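Local atomic coordinates of probable dipeptidase (Pseudomonas aeruginosa, PDB entry 3B40), a protein that probably hydrolyses dipeptides with the help of bound metal ions, as a TIM-barrel member of the membrane dipeptidase (M19) family. Residues I29-P32 with L33-T37; R272-K276 with P277-K281; E295-D298 with Y299-M302; D340-D343 with Y344-K348. The protein carries 11 engineered substitutions. All coordinates share one frame; numbering follows the deposited sequence.

Contact 1: residues I29-P32 with L33-T37. Engineered in segment 29-32: Val31 (natural residue Ile). Engineered in segment 33-37: Leu33 (natural residue Pro).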
loop_
_atom_site.group_PDB
_atom_site.type_symbol
_atom_site.label_atom_id
_atom_site.label_comp_id
_atom_site.label_asym_id
_atom_site.label_seq_id
_atom_site.Cartn_x
_atom_site.Cartn_y
_atom_site.Cartn_z
ATOM N N ILE A 29 -5.430 1.645 1.954
ATOM C CA ILE A 29 -6.170 2.814 1.512
ATOM C C ILE A 29 -5.585 4.058 2.180
ATOM O O ILE A 29 -5.268 4.071 3.378
ATOM C CB ILE A 29 -7.707 2.707 1.803
ATOM C CG1 ILE A 29 -8.262 1.417 1.201
ATOM C CG2 ILE A 29 -8.483 3.993 1.291
ATOM C CD1 ILE A 29 -9.748 1.156 1.475
ATOM N N THR A 30 -5.383 5.083 1.370
ATOM C CA THR A 30 -4.796 6.313 1.859
ATOM C C THR A 30 -5.885 7.174 2.436
ATOM O O THR A 30 -7.011 7.210 1.909
ATOM C CB THR A 30 -4.058 7.063 0.721
ATOM O OG1 THR A 30 -2.891 6.335 0.397
ATOM C CG2 THR A 30 -3.663 8.496 1.115
ATOM N N VAL A 31 -5.553 7.855 3.528
ATOM C CA VAL A 31 -6.420 8.902 4.113
ATOM C C VAL A 31 -6.032 10.270 3.496
ATOM O O VAL A 31 -4.906 10.753 3.719
ATOM C CB VAL A 31 -6.237 8.973 5.668
ATOM C CG1 VAL A 31 -7.226 9.987 6.316
ATOM C CG2 VAL A 31 -6.341 7.595 6.316
ATOM N N PRO A 32 -6.961 10.899 2.721
ATOM C CA PRO A 32 -6.778 12.252 2.166
ATOM C C PRO A 32 -6.731 13.247 3.315
ATOM O O PRO A 32 -7.502 13.121 4.281
ATOM C CB PRO A 32 -8.062 12.468 1.329
ATOM C CG PRO A 32 -8.586 11.062 1.065
ATOM C CD PRO A 32 -8.276 10.345 2.354
ATOM N N LEU A 33 -5.836 14.221 3.238
ATOM C CA LEU A 33 -5.698 15.166 4.347
ATOM C C LEU A 33 -6.979 15.984 4.659
ATOM O O LEU A 33 -7.127 16.526 5.744
ATOM C CB LEU A 33 -4.505 16.100 4.096
ATOM C CG LEU A 33 -3.180 15.353 4.244
ATOM C CD1 LEU A 33 -2.034 16.064 3.491
ATOM C CD2 LEU A 33 -2.873 15.181 5.731
ATOM N N ASP A 34 -7.887 16.072 3.703
ATOM C CA ASP A 34 -9.140 16.810 3.910
ATOM C C ASP A 34 -10.338 15.877 4.121
ATOM O O ASP A 34 -11.485 16.283 3.988
ATOM C CB ASP A 34 -9.385 17.775 2.731
ATOM C CG ASP A 34 -9.663 17.042 1.419
ATOM O OD1 ASP A 34 -9.524 15.795 1.391
ATOM O OD2 ASP A 34 -10.016 17.715 0.413
ATOM N N PHE A 35 -10.065 14.614 4.429
ATOM C CA PHE A 35 -11.115 13.623 4.578
ATOM C C PHE A 35 -11.924 14.006 5.816
ATOM O O PHE A 35 -11.352 14.326 6.853
ATOM C CB PHE A 35 -10.476 12.242 4.769
ATOM C CG PHE A 35 -11.434 11.093 4.658
ATOM C CD1 PHE A 35 -12.344 11.015 3.605
ATOM C CD2 PHE A 35 -11.368 10.051 5.574
ATOM C CE1 PHE A 35 -13.208 9.931 3.499
ATOM C CE2 PHE A 35 -12.214 8.963 5.471
ATOM C CZ PHE A 35 -13.143 8.903 4.425
ATOM N N GLY A 36 -13.248 14.004 5.686
ATOM C CA GLY A 36 -14.128 14.421 6.761
ATOM C C GLY A 36 -14.481 15.906 6.745
ATOM O O GLY A 36 -15.135 16.381 7.667
ATOM N N THR A 37 -14.049 16.635 5.713
ATOM C CA THR A 37 -14.339 18.076 5.595
ATOM C C THR A 37 -15.467 18.260 4.601
ATOM O O THR A 37 -15.886 17.299 3.929
ATOM C CB THR A 37 -13.122 18.913 5.117
ATOM O OG1 THR A 37 -12.744 18.523 3.788
ATOM C CG2 THR A 37 -11.949 18.739 6.038
#

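Contact 2: residues R272-K276 with P277-K281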
loop_
_atom_site.group_PDB
_atom_site.type_symbol
_atom_site.label_atom_id
_atom_site.label_comp_id
_atom_site.label_asym_id
_atom_site.label_seq_id
_atom_site.Cartn_x
_atom_site.Cartn_y
_atom_site.Cartn_z
ATOM N N ARG A 272 0.091 -4.332 -15.430
ATOM C CA ARG A 272 0.264 -4.371 -16.877
ATOM C C ARG A 272 1.427 -3.458 -17.308
ATOM O O ARG A 272 1.411 -2.275 -16.963
ATOM C CB ARG A 272 -1.014 -3.893 -17.552
ATOM C CG ARG A 272 -0.931 -3.903 -19.067
ATOM C CD ARG A 272 -2.140 -3.230 -19.698
ATOM N NE ARG A 272 -3.316 -4.075 -19.628
ATOM C CZ ARG A 272 -4.519 -3.704 -20.046
ATOM N NH1 ARG A 272 -4.677 -2.497 -20.561
ATOM N NH2 ARG A 272 -5.567 -4.531 -19.934
ATOM N N PRO A 273 2.412 -3.997 -18.069
ATOM C CA PRO A 273 3.500 -3.179 -18.634
ATOM C C PRO A 273 2.944 -2.074 -19.558
ATOM O O PRO A 273 1.977 -2.310 -20.260
ATOM C CB PRO A 273 4.337 -4.179 -19.454
ATOM C CG PRO A 273 3.885 -5.542 -19.047
ATOM C CD PRO A 273 2.540 -5.431 -18.401
ATOM N N LEU A 274 3.542 -0.888 -19.541
ATOM C CA LEU A 274 3.059 0.226 -20.355
ATOM C C LEU A 274 3.029 -0.147 -21.834
ATOM O O LEU A 274 3.979 -0.755 -22.356
ATOM C CB LEU A 274 3.939 1.466 -20.152
ATOM C CG LEU A 274 3.980 2.089 -18.744
ATOM C CD1 LEU A 274 4.989 3.245 -18.703
ATOM C CD2 LEU A 274 2.626 2.573 -18.251
ATOM N N SER A 275 1.918 0.185 -22.489
ATOM C CA SER A 275 1.731 -0.055 -23.924
ATOM C C SER A 275 2.695 0.784 -24.749
ATOM O O SER A 275 3.154 1.838 -24.297
ATOM C CB SER A 275 0.298 0.259 -24.338
ATOM O OG SER A 275 0.013 1.633 -24.147
ATOM N N LYS A 276 3.000 0.317 -25.960
ATOM C CA LYS A 276 3.948 1.020 -26.841
ATOM C C LYS A 276 3.610 2.496 -27.111
ATOM O O LYS A 276 4.516 3.352 -27.073
ATOM C CB LYS A 276 4.197 0.242 -28.150
ATOM C CG LYS A 276 5.439 0.698 -28.909
ATOM C CD LYS A 276 6.661 0.704 -27.985
ATOM C CE LYS A 276 7.969 0.507 -28.759
ATOM N NZ LYS A 276 8.493 1.779 -29.306
ATOM N N PRO A 277 2.311 2.819 -27.383
ATOM C CA PRO A 277 1.998 4.253 -27.575
ATOM C C PRO A 277 2.394 5.154 -26.407
ATOM O O PRO A 277 2.736 6.328 -26.611
ATOM C CB PRO A 277 0.472 4.263 -27.769
ATOM C CG PRO A 277 0.178 2.904 -28.353
ATOM C CD PRO A 277 1.115 1.977 -27.596
ATOM N N THR A 278 2.340 4.614 -25.194
ATOM C CA THR A 278 2.684 5.375 -23.997
ATOM C C THR A 278 4.215 5.475 -23.908
ATOM O O THR A 278 4.745 6.551 -23.667
ATOM C CB THR A 278 2.071 4.737 -22.722
ATOM O OG1 THR A 278 0.641 4.882 -22.749
ATOM C CG2 THR A 278 2.603 5.387 -21.455
ATOM N N LEU A 279 4.906 4.349 -24.118
ATOM C CA LEU A 279 6.374 4.327 -24.182
ATOM C C LEU A 279 6.935 5.294 -25.226
ATOM O O LEU A 279 7.884 6.018 -24.949
ATOM C CB LEU A 279 6.911 2.905 -24.419
ATOM C CG LEU A 279 6.568 1.850 -23.348
ATOM C CD1 LEU A 279 7.089 0.487 -23.739
ATOM C CD2 LEU A 279 7.097 2.263 -21.981
ATOM N N ASP A 280 6.342 5.300 -26.418
ATOM C CA ASP A 280 6.690 6.263 -27.469
ATOM C C ASP A 280 6.536 7.708 -26.985
ATOM O O ASP A 280 7.436 8.529 -27.139
ATOM C CB ASP A 280 5.830 6.021 -28.706
ATOM C CG ASP A 280 6.231 4.774 -29.464
ATOM O OD1 ASP A 280 7.353 4.267 -29.244
ATOM O OD2 ASP A 280 5.422 4.301 -30.295
ATOM N N LYS A 281 5.403 8.003 -26.358
ATOM C CA LYS A 281 5.183 9.318 -25.754
ATOM C C LYS A 281 6.252 9.668 -24.706
ATOM O O LYS A 281 6.798 10.785 -24.695
ATOM C CB LYS A 281 3.786 9.374 -25.131
ATOM C CG LYS A 281 2.663 9.536 -26.152
ATOM C CD LYS A 281 1.337 9.746 -25.446
ATOM C CE LYS A 281 0.177 9.067 -26.170
ATOM N NZ LYS A 281 -0.951 8.803 -25.194
#

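Contact 3: residues E295-D298 with Y299-M302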
loop_
_atom_site.group_PDB
_atom_site.type_symbol
_atom_site.label_atom_id
_atom_site.label_comp_id
_atom_site.label_asym_id
_atom_site.label_seq_id
_atom_site.Cartn_x
_atom_site.Cartn_y
_atom_site.Cartn_z
ATOM N N GLU A 295 15.092 2.243 -20.818
ATOM C CA GLU A 295 15.425 0.813 -20.761
ATOM C C GLU A 295 14.727 0.262 -19.543
ATOM O O GLU A 295 15.216 0.413 -18.418
ATOM C CB GLU A 295 16.910 0.578 -20.555
ATOM C CG GLU A 295 17.665 0.159 -21.805
ATOM C CD GLU A 295 18.702 1.185 -22.184
ATOM O OE1 GLU A 295 19.381 1.705 -21.264
ATOM O OE2 GLU A 295 18.853 1.472 -23.391
ATOM N N GLY A 296 13.564 -0.326 -19.742
ATOM C CA GLY A 296 12.797 -0.861 -18.622
ATOM C C GLY A 296 11.895 0.208 -18.041
ATOM O O GLY A 296 11.966 1.392 -18.410
ATOM N N LEU A 297 11.063 -0.203 -17.094
ATOM C CA LEU A 297 9.929 0.641 -16.708
ATOM C C LEU A 297 10.138 1.493 -15.467
ATOM O O LEU A 297 9.287 2.315 -15.149
ATOM C CB LEU A 297 8.670 -0.221 -16.550
ATOM C CG LEU A 297 8.097 -0.797 -17.836
ATOM C CD1 LEU A 297 6.993 -1.819 -17.499
ATOM C CD2 LEU A 297 7.546 0.340 -18.692
ATOM N N ASP A 298 11.257 1.302 -14.761
ATOM C CA ASP A 298 11.438 1.978 -13.480
ATOM C C ASP A 298 11.394 3.506 -13.594
ATOM O O ASP A 298 10.817 4.192 -12.736
ATOM C CB ASP A 298 12.730 1.538 -12.814
ATOM C CG ASP A 298 12.701 0.096 -12.376
ATOM O OD1 ASP A 298 11.741 -0.331 -11.715
ATOM O OD2 ASP A 298 13.665 -0.616 -12.680
ATOM N N TYR A 299 11.996 4.029 -14.662
ATOM C CA TYR A 299 12.047 5.474 -14.885
ATOM C C TYR A 299 10.921 5.965 -15.789
ATOM O O TYR A 299 10.880 7.153 -16.126
ATOM C CB TYR A 299 13.387 5.877 -15.511
ATOM C CG TYR A 299 14.628 5.545 -14.687
ATOM C CD1 TYR A 299 14.546 5.269 -13.316
ATOM C CD2 TYR A 299 15.890 5.568 -15.286
ATOM C CE1 TYR A 299 15.689 4.964 -12.583
ATOM C CE2 TYR A 299 17.043 5.280 -14.570
ATOM C CZ TYR A 299 16.938 4.981 -13.230
ATOM O OH TYR A 299 18.071 4.712 -12.542
ATOM N N ALA A 300 10.052 5.037 -16.207
ATOM C CA ALA A 300 8.871 5.347 -16.990
ATOM C C ALA A 300 7.756 5.736 -16.040
ATOM O O ALA A 300 6.930 6.597 -16.361
ATOM C CB ALA A 300 8.430 4.138 -17.813
ATOM N N LEU A 301 7.726 5.086 -14.874
ATOM C CA LEU A 301 6.589 5.228 -13.935
ATOM C C LEU A 301 6.797 6.344 -12.939
ATOM O O LEU A 301 5.890 6.708 -12.197
ATOM C CB LEU A 301 6.314 3.898 -13.215
ATOM C CG LEU A 301 5.991 2.680 -14.087
ATOM C CD1 LEU A 301 5.859 1.413 -13.234
ATOM C CD2 LEU A 301 4.714 2.893 -14.897
ATOM N N MET A 302 8.011 6.895 -12.918
ATOM C CA MET A 302 8.334 7.974 -12.013
ATOM C C MET A 302 9.578 8.672 -12.563
ATOM O O MET A 302 10.344 8.057 -13.311
ATOM C CB MET A 302 8.621 7.396 -10.622
ATOM C CG MET A 302 9.928 6.596 -10.589
ATOM S SD MET A 302 10.684 6.535 -8.969
ATOM C CE MET A 302 12.057 5.410 -9.324
HETATM O O HOH W 1 13.738 2.818 -16.541
#

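Contact 4: residues D340-D343 with Y344-K348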
loop_
_atom_site.group_PDB
_atom_site.type_symbol
_atom_site.label_atom_id
_atom_site.label_comp_id
_atom_site.label_asym_id
_atom_site.label_seq_id
_atom_site.Cartn_x
_atom_site.Cartn_y
_atom_site.Cartn_z
ATOM N N ASP A 340 -4.621 -12.421 -12.327
ATOM C CA ASP A 340 -3.361 -13.047 -12.821
ATOM C C ASP A 340 -2.277 -12.918 -11.745
ATOM O O ASP A 340 -1.583 -13.889 -11.420
ATOM C CB ASP A 340 -2.878 -12.327 -14.054
ATOM C CG ASP A 340 -3.658 -12.675 -15.302
ATOM O OD1 ASP A 340 -4.489 -13.617 -15.309
ATOM O OD2 ASP A 340 -3.416 -11.981 -16.311
ATOM N N ALA A 341 -2.147 -11.706 -11.189
ATOM C CA ALA A 341 -1.174 -11.444 -10.133
ATOM C C ALA A 341 -1.490 -12.276 -8.898
ATOM O O ALA A 341 -0.588 -12.878 -8.295
ATOM C CB ALA A 341 -1.121 -9.971 -9.810
ATOM N N ILE A 342 -2.762 -12.349 -8.515
ATOM C CA ILE A 342 -3.149 -13.227 -7.401
ATOM C C ILE A 342 -2.777 -14.696 -7.694
ATOM O O ILE A 342 -2.179 -15.363 -6.848
ATOM C CB ILE A 342 -4.663 -13.079 -7.050
ATOM C CG1 ILE A 342 -4.937 -11.625 -6.551
ATOM C CG2 ILE A 342 -5.093 -14.146 -6.039
ATOM C CD1 ILE A 342 -6.406 -11.292 -6.249
ATOM N N ASP A 343 -3.127 -15.163 -8.892
ATOM C CA ASP A 343 -2.869 -16.514 -9.359
ATOM C C ASP A 343 -1.373 -16.825 -9.245
ATOM O O ASP A 343 -0.997 -17.856 -8.719
ATOM C CB ASP A 343 -3.304 -16.680 -10.842
ATOM C CG ASP A 343 -4.812 -16.914 -11.028
ATOM O OD1 ASP A 343 -5.601 -16.895 -10.064
ATOM O OD2 ASP A 343 -5.218 -17.132 -12.182
ATOM N N TYR A 344 -0.536 -15.929 -9.752
ATOM C CA TYR A 344 0.926 -16.100 -9.724
ATOM C C TYR A 344 1.479 -16.201 -8.313
ATOM O O TYR A 344 2.350 -17.022 -8.042
ATOM C CB TYR A 344 1.623 -14.958 -10.473
ATOM C CG TYR A 344 3.121 -15.161 -10.575
ATOM C CD1 TYR A 344 3.674 -15.898 -11.624
ATOM C CD2 TYR A 344 3.978 -14.642 -9.609
ATOM C CE1 TYR A 344 5.050 -16.099 -11.710
ATOM C CE2 TYR A 344 5.348 -14.844 -9.661
ATOM C CZ TYR A 344 5.885 -15.588 -10.717
ATOM O OH TYR A 344 7.240 -15.766 -10.801
ATOM N N THR A 345 0.997 -15.332 -7.430
ATOM C CA THR A 345 1.501 -15.243 -6.079
ATOM C C THR A 345 1.118 -16.511 -5.322
ATOM O O THR A 345 1.945 -17.079 -4.599
ATOM C CB THR A 345 1.021 -13.922 -5.376
ATOM O OG1 THR A 345 1.289 -12.820 -6.234
ATOM C CG2 THR A 345 1.782 -13.663 -4.072
ATOM N N VAL A 346 -0.117 -16.974 -5.537
ATOM C CA VAL A 346 -0.601 -18.201 -4.948
ATOM C C VAL A 346 0.230 -19.405 -5.432
ATOM O O VAL A 346 0.631 -20.223 -4.616
ATOM C CB VAL A 346 -2.124 -18.405 -5.201
ATOM C CG1 VAL A 346 -2.560 -19.823 -4.847
ATOM C CG2 VAL A 346 -2.964 -17.359 -4.446
ATOM N N LYS A 347 0.514 -19.496 -6.735
ATOM C CA LYS A 347 1.431 -20.521 -7.261
ATOM C C LYS A 347 2.737 -20.604 -6.512
ATOM O O LYS A 347 3.276 -21.704 -6.290
ATOM C CB LYS A 347 1.833 -20.208 -8.715
ATOM C CG LYS A 347 0.797 -20.448 -9.749
ATOM C CD LYS A 347 0.547 -21.943 -9.934
ATOM C CE LYS A 347 -0.453 -22.194 -11.054
ATOM N NZ LYS A 347 -0.609 -23.658 -11.185
ATOM N N LYS A 348 3.276 -19.427 -6.188
ATOM C CA LYS A 348 4.576 -19.306 -5.573
ATOM C C LYS A 348 4.561 -19.551 -4.044
ATOM O O LYS A 348 5.401 -20.296 -3.537
ATOM C CB LYS A 348 5.224 -17.956 -5.944
ATOM C CG LYS A 348 5.553 -17.798 -7.447
ATOM C CD LYS A 348 6.231 -19.051 -8.034
ATOM C CE LYS A 348 6.472 -18.907 -9.532
ATOM N NZ LYS A 348 7.312 -19.987 -10.112
#

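Contact 1: residues I29-P32 with L33-T37
Val31, an engineered residue in place of the natural isoleucine, makes the first touch: its CG1 lies 4.2 Å from Phe35 CD2, meeting the ring obliquely. The same side chain also rests on Leu65 of strand 62-68 and Ile101 of helix 87-108, while its carbonyl oxygen is hydrogen-bonded to Arg98 NE. Next comes Pro32, which carries most of the contact. Its CD packs 3.8 Å from Phe35 CB, and Pro32 CB lies 3.6 Å from Asp34 OD1, an oxygen whose polar partner is Asn40 ND2. The carbonyl of Pro32 closes a type I beta turn, with Phe35 N 3.0 Å from Pro32 O and an N-H...O angle of 154°; the donor stands above the carbonyl plane, 58° out of it. This turn follows strand 25-29 of the parallel sheet, in the loop leading to helix 52-58. Leu33, engineered where the natural chain has proline, takes the first central position of the type I turn and sends its side chain away from Pro32 to Ile97. With CG opposite the backbone N (chi1 -168°), the Phe35 ring extends away from the turn onto Ile101 and Met105. A type II turn follows at once: Asp34 O takes Thr37 N at 3.1 Å and, in the carbonyl plane on a lone pair, Thr37 OG1 at 2.6 Å, with Gly36 at the position of positive phi.

Contact 2: residues R272-K276 with P277-K281
Lys276 and Asp280 form a salt bridge one turn apart at the start of helix 276-288, Lys276 NZ lying 2.7 Å from Asp280 OD1. The ammonium comes to the syn side of that oxygen, 20° out of the carboxylate plane, and the two side chains cross at about a right angle. Bends at chi2 and chi4 (52° and 85°) fold the lysine chain back over the helix, its CD coming 4.2 Å from Leu279 CB. Beneath this bridge lies the first helical turn. Ser275 occupies the N-cap position, though its hydroxyl makes no capping bond; its carbonyl oxygen receives a straight bond from Leu279 N at 3.1 Å and a weak one from Thr278 N. Asp280 N bonds to Lys276 O at 2.7 Å, so Lys276 and Asp280 are joined through both backbone and side chain. On the inner side Leu274 meets Leu279, the two chains crossing obliquely, with Leu274 CB 3.7 Å from Leu279 CD2. Farther out, Glu330 OE1 is hydrogen-bonded to both Ser275 OG and Thr278 OG1, tying the helix start to the region just past helix 313-328. That helix also packs on Thr278 through Ile326 and on Leu274 through Leu327. The two hydroxyls sharing Glu330 stand side by side, Ser275 OG being 3.6 Å from Thr278 OG1.

Contact 3: residues E295-D298 with Y299-M302
Leu297 O is gripped by two backbone donors, Ala300 N at 3.0 Å and Leu301 N at 3.2 Å, which winds the chain into a single tight, helix-like turn within the loop joining helix 276-288 to helix 313-328. Both donors approach from the same face of the carbonyl plane, but differently: Ala300 N stands high above it, 69° out, whereas Leu301 N sits almost in line with the C=O bond. Neither bond is very straight, the one oxygen being shared by donors three and four residues ahead. A water completes the polar part of the turn. It accepts from Tyr299 N at 2.8 Å and lies 2.9 Å from Gly296 O, bridging Gly296, just before the turn, to Tyr299 within it. The carboxylate of Asp298 leads away from 299-302, and its OD1 is hydrogen-bonded to the backbone N of Lys244.

Packing follows the same curve. Leu297 CD2 lies 4.0 Å from Ala300 CB, and this apolar pair turns to helix 276-288, where Leu279 touches Leu297 and Leu282 touches Ala300. With CG beside its backbone N (chi1 -60°), Tyr299 leans its ring obliquely against the Asp298 carbonyl carbon; its side chain also touches Arg286 and Pro306. At the other end of the turn the Met302 side chain runs beside the Asp298 carbonyl, CG 3.3 Å and CE 3.8 Å from Asp298 O.

Contact 4: residues D340-D343 with Y344-K348
Asp340 and Tyr344, Ala341 and Thr345, Ile342 and Val346, and Asp343 and Lys347 are each joined by a regular backbone bond four residues along alpha helix 335-349, Tyr344 N to Asp340 O being 2.8 Å. Thr345 adds a second bond in the same place. With its hydroxyl opposite its own carbonyl carbon (chi1 -50°), OG1 turns back along the helix and donates to Ala341 O at 2.8 Å, while Thr345 N reaches that oxygen from the opposite face of its plane. The hydroxyl of this buried residue thus finds its acceptor inside the helix, where the same side chain packs on Ile262 and Val264 of strand 261-265 and Val354 of strand 354-357, as a helix lying over the parallel sheet of a TIM barrel does. Ile342 continues this face onto Ile356. On the outer side, Asp340 and Asp343 both make salt bridges to Arg385 NH1, and Asp343 OD1 is bonded to Tyr387 OH. Tyr344 extends its ring away from the first turn to hydrogen-bond Asp249 through OH. The Ile342 and Val346 side chains cross at a slant, Ile342 CG2 lying 4.2 Å from Val346 CG2, which also sits 3.2 Å from Ile342 O.

How the contacts relate
From the N terminus the four contacts follow in series; none nests in or crosses another. Contact 1 turns the chain after strand 25-29, on the way to helix 52-58, and packs against helix 87-108. Far along the sequence, contact 2 opens helix 276-288 and contact 3 bends the loop that follows it. These two touch, their centres about 10 Å apart: Leu274 CD1 packs on Ala300 CB at 3.7 Å and Leu279 CD2 on Leu297 CD2 at 3.8 Å, folding the loop back on helix 276-288 and on the residues just before it. Contact 4, within helix 335-349, faces strands 261-265 and 354-357, opposite contact 1 about the chain's centre, with nearest atoms about 15 Å apart.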